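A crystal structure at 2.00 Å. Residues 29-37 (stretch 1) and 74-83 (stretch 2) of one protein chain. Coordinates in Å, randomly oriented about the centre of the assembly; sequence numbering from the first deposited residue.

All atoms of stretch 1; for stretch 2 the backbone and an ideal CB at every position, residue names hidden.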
# COMPACT_ATOMS: atom_id res chain seq x y z
N PRO A 29 -12.30 5.75 -23.95
CA PRO A 29 -11.18 6.66 -23.64
C PRO A 29 -11.48 7.99 -22.96
O PRO A 29 -10.78 8.37 -22.03
CB PRO A 29 -10.48 6.84 -25.00
CG PRO A 29 -10.84 5.58 -25.76
CD PRO A 29 -12.31 5.45 -25.39
N ILE A 30 -12.49 8.71 -23.43
CA ILE A 30 -12.82 10.01 -22.85
C ILE A 30 -13.20 9.97 -21.36
O ILE A 30 -13.15 10.99 -20.68
CB ILE A 30 -13.95 10.70 -23.66
CG1 ILE A 30 -13.95 12.20 -23.36
CG2 ILE A 30 -15.31 10.06 -23.35
CD1 ILE A 30 -12.67 12.91 -23.80
N LEU A 31 -13.53 8.79 -20.83
CA LEU A 31 -13.91 8.71 -19.42
C LEU A 31 -12.73 8.82 -18.47
O LEU A 31 -12.92 8.86 -17.25
CB LEU A 31 -14.70 7.42 -19.14
CG LEU A 31 -16.05 7.31 -19.87
CD1 LEU A 31 -16.78 6.05 -19.42
CD2 LEU A 31 -16.90 8.55 -19.59
N SER A 32 -11.52 8.84 -19.00
CA SER A 32 -10.32 9.00 -18.17
C SER A 32 -10.19 10.48 -17.78
O SER A 32 -9.39 10.85 -16.92
CB SER A 32 -9.06 8.60 -18.95
OG SER A 32 -8.88 9.49 -20.05
N SER A 33 -10.97 11.33 -18.41
CA SER A 33 -10.86 12.74 -18.11
C SER A 33 -11.83 13.27 -17.06
O SER A 33 -12.86 12.65 -16.75
CB SER A 33 -11.01 13.55 -19.40
OG SER A 33 -12.29 13.37 -19.96
N ILE A 34 -11.45 14.39 -16.46
CA ILE A 34 -12.32 15.03 -15.49
C ILE A 34 -12.90 16.22 -16.25
O ILE A 34 -12.19 16.89 -17.01
CB ILE A 34 -11.56 15.47 -14.22
CG1 ILE A 34 -12.55 16.12 -13.24
CG2 ILE A 34 -10.44 16.41 -14.58
CD1 ILE A 34 -12.11 16.05 -11.79
N LYS A 35 -14.19 16.45 -16.07
CA LYS A 35 -14.85 17.55 -16.75
C LYS A 35 -14.97 18.70 -15.76
O LYS A 35 -15.41 18.52 -14.63
CB LYS A 35 -16.23 17.10 -17.24
CG LYS A 35 -17.06 18.18 -17.89
CD LYS A 35 -18.44 17.62 -18.25
CE LYS A 35 -19.41 18.72 -18.63
NZ LYS A 35 -20.82 18.23 -18.60
N ILE A 36 -14.56 19.88 -16.20
CA ILE A 36 -14.60 21.06 -15.35
C ILE A 36 -15.50 22.12 -15.97
O ILE A 36 -15.23 22.60 -17.07
CB ILE A 36 -13.20 21.65 -15.16
CG1 ILE A 36 -12.26 20.60 -14.56
CG2 ILE A 36 -13.26 22.87 -14.26
CD1 ILE A 36 -10.84 21.08 -14.38
N GLU A 37 -16.58 22.46 -15.29
CA GLU A 37 -17.48 23.48 -15.79
C GLU A 37 -17.48 24.63 -14.80
O GLU A 37 -17.75 24.45 -13.62
CB GLU A 37 -18.90 22.94 -15.92
CG GLU A 37 -19.02 21.81 -16.90
CD GLU A 37 -20.39 21.17 -16.86
OE1 GLU A 37 -20.82 20.74 -15.76
OE2 GLU A 37 -21.03 21.09 -17.93
N UNK A 74 -15.87 25.65 -19.94
CA UNK A 74 -15.94 24.22 -19.70
C UNK A 74 -14.80 23.52 -20.44
O UNK A 74 -14.52 23.84 -21.60
CB UNK A 74 -17.30 23.66 -20.14
N UNK A 75 -14.14 22.58 -19.78
CA UNK A 75 -13.02 21.89 -20.40
C UNK A 75 -12.82 20.51 -19.80
O UNK A 75 -13.25 20.25 -18.68
CB UNK A 75 -11.74 22.72 -20.25
N UNK A 76 -12.18 19.63 -20.58
CA UNK A 76 -11.85 18.27 -20.16
C UNK A 76 -10.32 18.13 -20.07
O UNK A 76 -9.59 18.55 -20.97
CB UNK A 76 -12.44 17.24 -21.13
N UNK A 77 -9.84 17.50 -19.01
CA UNK A 77 -8.42 17.28 -18.79
C UNK A 77 -8.25 15.86 -18.27
O UNK A 77 -9.15 15.34 -17.60
CB UNK A 77 -7.84 18.31 -17.82
N UNK A 78 -7.12 15.21 -18.57
CA UNK A 78 -6.90 13.85 -18.07
C UNK A 78 -6.89 13.98 -16.55
O UNK A 78 -6.07 14.70 -15.99
CB UNK A 78 -5.61 13.23 -18.60
N UNK A 79 -7.80 13.28 -15.89
CA UNK A 79 -7.94 13.35 -14.44
C UNK A 79 -6.71 13.11 -13.55
O UNK A 79 -6.28 14.02 -12.84
CB UNK A 79 -9.01 12.33 -14.04
N UNK A 80 -6.19 11.89 -13.55
CA UNK A 80 -5.04 11.57 -12.71
C UNK A 80 -3.87 12.51 -12.96
O UNK A 80 -3.20 12.96 -12.03
CB UNK A 80 -4.60 10.12 -12.95
N UNK A 81 -3.63 12.81 -14.22
CA UNK A 81 -2.55 13.70 -14.60
C UNK A 81 -2.80 15.13 -14.07
O UNK A 81 -1.92 15.75 -13.47
CB UNK A 81 -2.39 13.71 -16.12
N UNK A 82 -4.02 15.64 -14.26
CA UNK A 82 -4.34 16.98 -13.82
C UNK A 82 -4.21 17.13 -12.31
O UNK A 82 -3.66 18.12 -11.82
CB UNK A 82 -5.76 17.35 -14.26
N UNK A 83 -4.72 16.14 -11.59
CA UNK A 83 -4.66 16.15 -10.14
C UNK A 83 -3.23 16.08 -9.61
O UNK A 83 -2.91 16.77 -8.64
CB UNK A 83 -5.48 14.98 -9.58

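Positions 74 to 78 form a strand antiparallel to strand 33-37 (155° between N-to-C directions, axes 4.4 Å apart at closest); along the extended backbone CA-to-CB alternates between the sheet's faces from 74 to 77.

Position 74 pairs with Glu37 without hydrogen bonds, its CA 3.2 Å from Ile36 O. The ideal CB lies on the Lys35 and Glu37 face, 4.1 Å from Glu37 CG; small, polar or basic side chains would suit. It is Ala74, whose CB meets Glu37 CG.

Position 75 is hydrogen-bonded both ways with Ile36: N to Ile36 O 2.9 Å, O to Ile36 N 2.8 Å. Extended phi/psi (-154/157) suits a beta-branched residue, and Ile34 and Ile36 on the same face argue for an apolar one. Ile75 fits; CG2 lies 4.3 Å from Ile36 CB, while the end of the chain leads away.

Position 76 returns to the face of Lys35. Its ideal CB is 4.0 Å from Ser33 OG, but that hydroxyl already donates to Ile30 O (OG to O 2.6 Å). The Lys35 methylenes and Ile30 CD1 offer apolar surface, so Leu, Ile or Met would suit. Leu76, chi1 m and chi2 t, brings CD2 to 3.4 Å from Lys35 CB and CD1 to 3.7 Å from Ile30 CD1.

Position 77 closes the second hydrogen-bonded pair: O to Ile34 N 2.7 Å, N to Ile34 O 3.1 Å. Its CB is 4.6 Å from Ile34 CG2, asking for a medium or large apolar group. Leu77 supplies CD1, 4.0 Å from Ile36 CD1.

At 78, the N-cap of the following helix, CA-to-CB points away. Only a side chain that curls back could reach Ser32 OG; Glu, Gln or a small polar cap residue is plausible. Glu78 does curl back (chi1 and chi2 both m), putting OE1 2.6 Å from Ser32 OG, while water 2 bridges that OG (2.6 Å) and Glu78 OE2 (2.7 Å).

Position 79 donates its N to Ser32 O (3.1 Å, 157°). The ideal CB is crowded by Ser32 O (3.3 Å), Ile34 N (4.0 Å) and Ser33 C (4.2 Å), so a small residue suits most easily. Ala79 packs CB against Ile34 CB at 3.9 Å.

At 80 and 81 stretch 1 sets no limit on the side chain; any helix-compatible residue would do. They are Ser80, its N linked through water 1 to Ser32 O, and Phe81.

Position 82 points toward Ile34 CG2, 4.8 Å from CB; a long apolar or aromatic group could reach Ile36. Phe82, chi1 t, meets Ile36 CD1 at CE2 (3.8 Å) and Ile34 CG2 at CD2 (4.3 Å).

Position 83 points sideways, nothing within 5.5 Å of its ideal CB, so many helix-compatible residues would suit; Ile83's end comes nearer but makes no close contact.

Stretch 2 74-83: AILLEASFFI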
# COMPACT_ATOMS: atom_id res chain seq x y z
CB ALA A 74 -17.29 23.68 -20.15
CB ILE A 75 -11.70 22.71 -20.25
CG1 ILE A 75 -10.61 22.13 -21.14
CG2 ILE A 75 -11.22 22.69 -18.80
CD1 ILE A 75 -9.29 22.88 -21.04
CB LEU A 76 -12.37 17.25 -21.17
CG LEU A 76 -13.86 17.22 -21.57
CD1 LEU A 76 -14.09 16.06 -22.54
CD2 LEU A 76 -14.71 17.05 -20.32
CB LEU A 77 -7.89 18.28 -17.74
CG LEU A 77 -7.95 19.77 -18.09
CD1 LEU A 77 -7.69 20.64 -16.85
CD2 LEU A 77 -6.92 20.05 -19.17
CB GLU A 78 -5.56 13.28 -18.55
CG GLU A 78 -5.53 12.91 -20.02
CD GLU A 78 -6.54 11.84 -20.37
OE1 GLU A 78 -6.70 10.90 -19.57
OE2 GLU A 78 -7.16 11.93 -21.45
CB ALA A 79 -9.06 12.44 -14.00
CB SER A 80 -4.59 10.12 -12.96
OG SER A 80 -5.51 9.23 -12.36
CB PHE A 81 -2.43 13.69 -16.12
CG PHE A 81 -1.36 14.59 -16.66
CD1 PHE A 81 -0.04 14.41 -16.31
CD2 PHE A 81 -1.68 15.62 -17.53
CE1 PHE A 81 0.95 15.24 -16.81
CE2 PHE A 81 -0.70 16.45 -18.04
CZ PHE A 81 0.62 16.25 -17.67
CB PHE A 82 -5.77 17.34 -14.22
CG PHE A 82 -6.21 18.70 -13.74
CD1 PHE A 82 -5.52 19.84 -14.14
CD2 PHE A 82 -7.31 18.84 -12.91
CE1 PHE A 82 -5.93 21.10 -13.72
CE2 PHE A 82 -7.73 20.09 -12.49
CZ PHE A 82 -7.04 21.22 -12.89
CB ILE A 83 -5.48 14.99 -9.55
CG1 ILE A 83 -6.96 15.19 -9.89
CG2 ILE A 83 -5.27 14.90 -8.06
CD1 ILE A 83 -7.87 14.03 -9.44
O HOH W 1 -7.27 9.84 -15.52
O HOH W 2 -9.69 11.18 -21.88
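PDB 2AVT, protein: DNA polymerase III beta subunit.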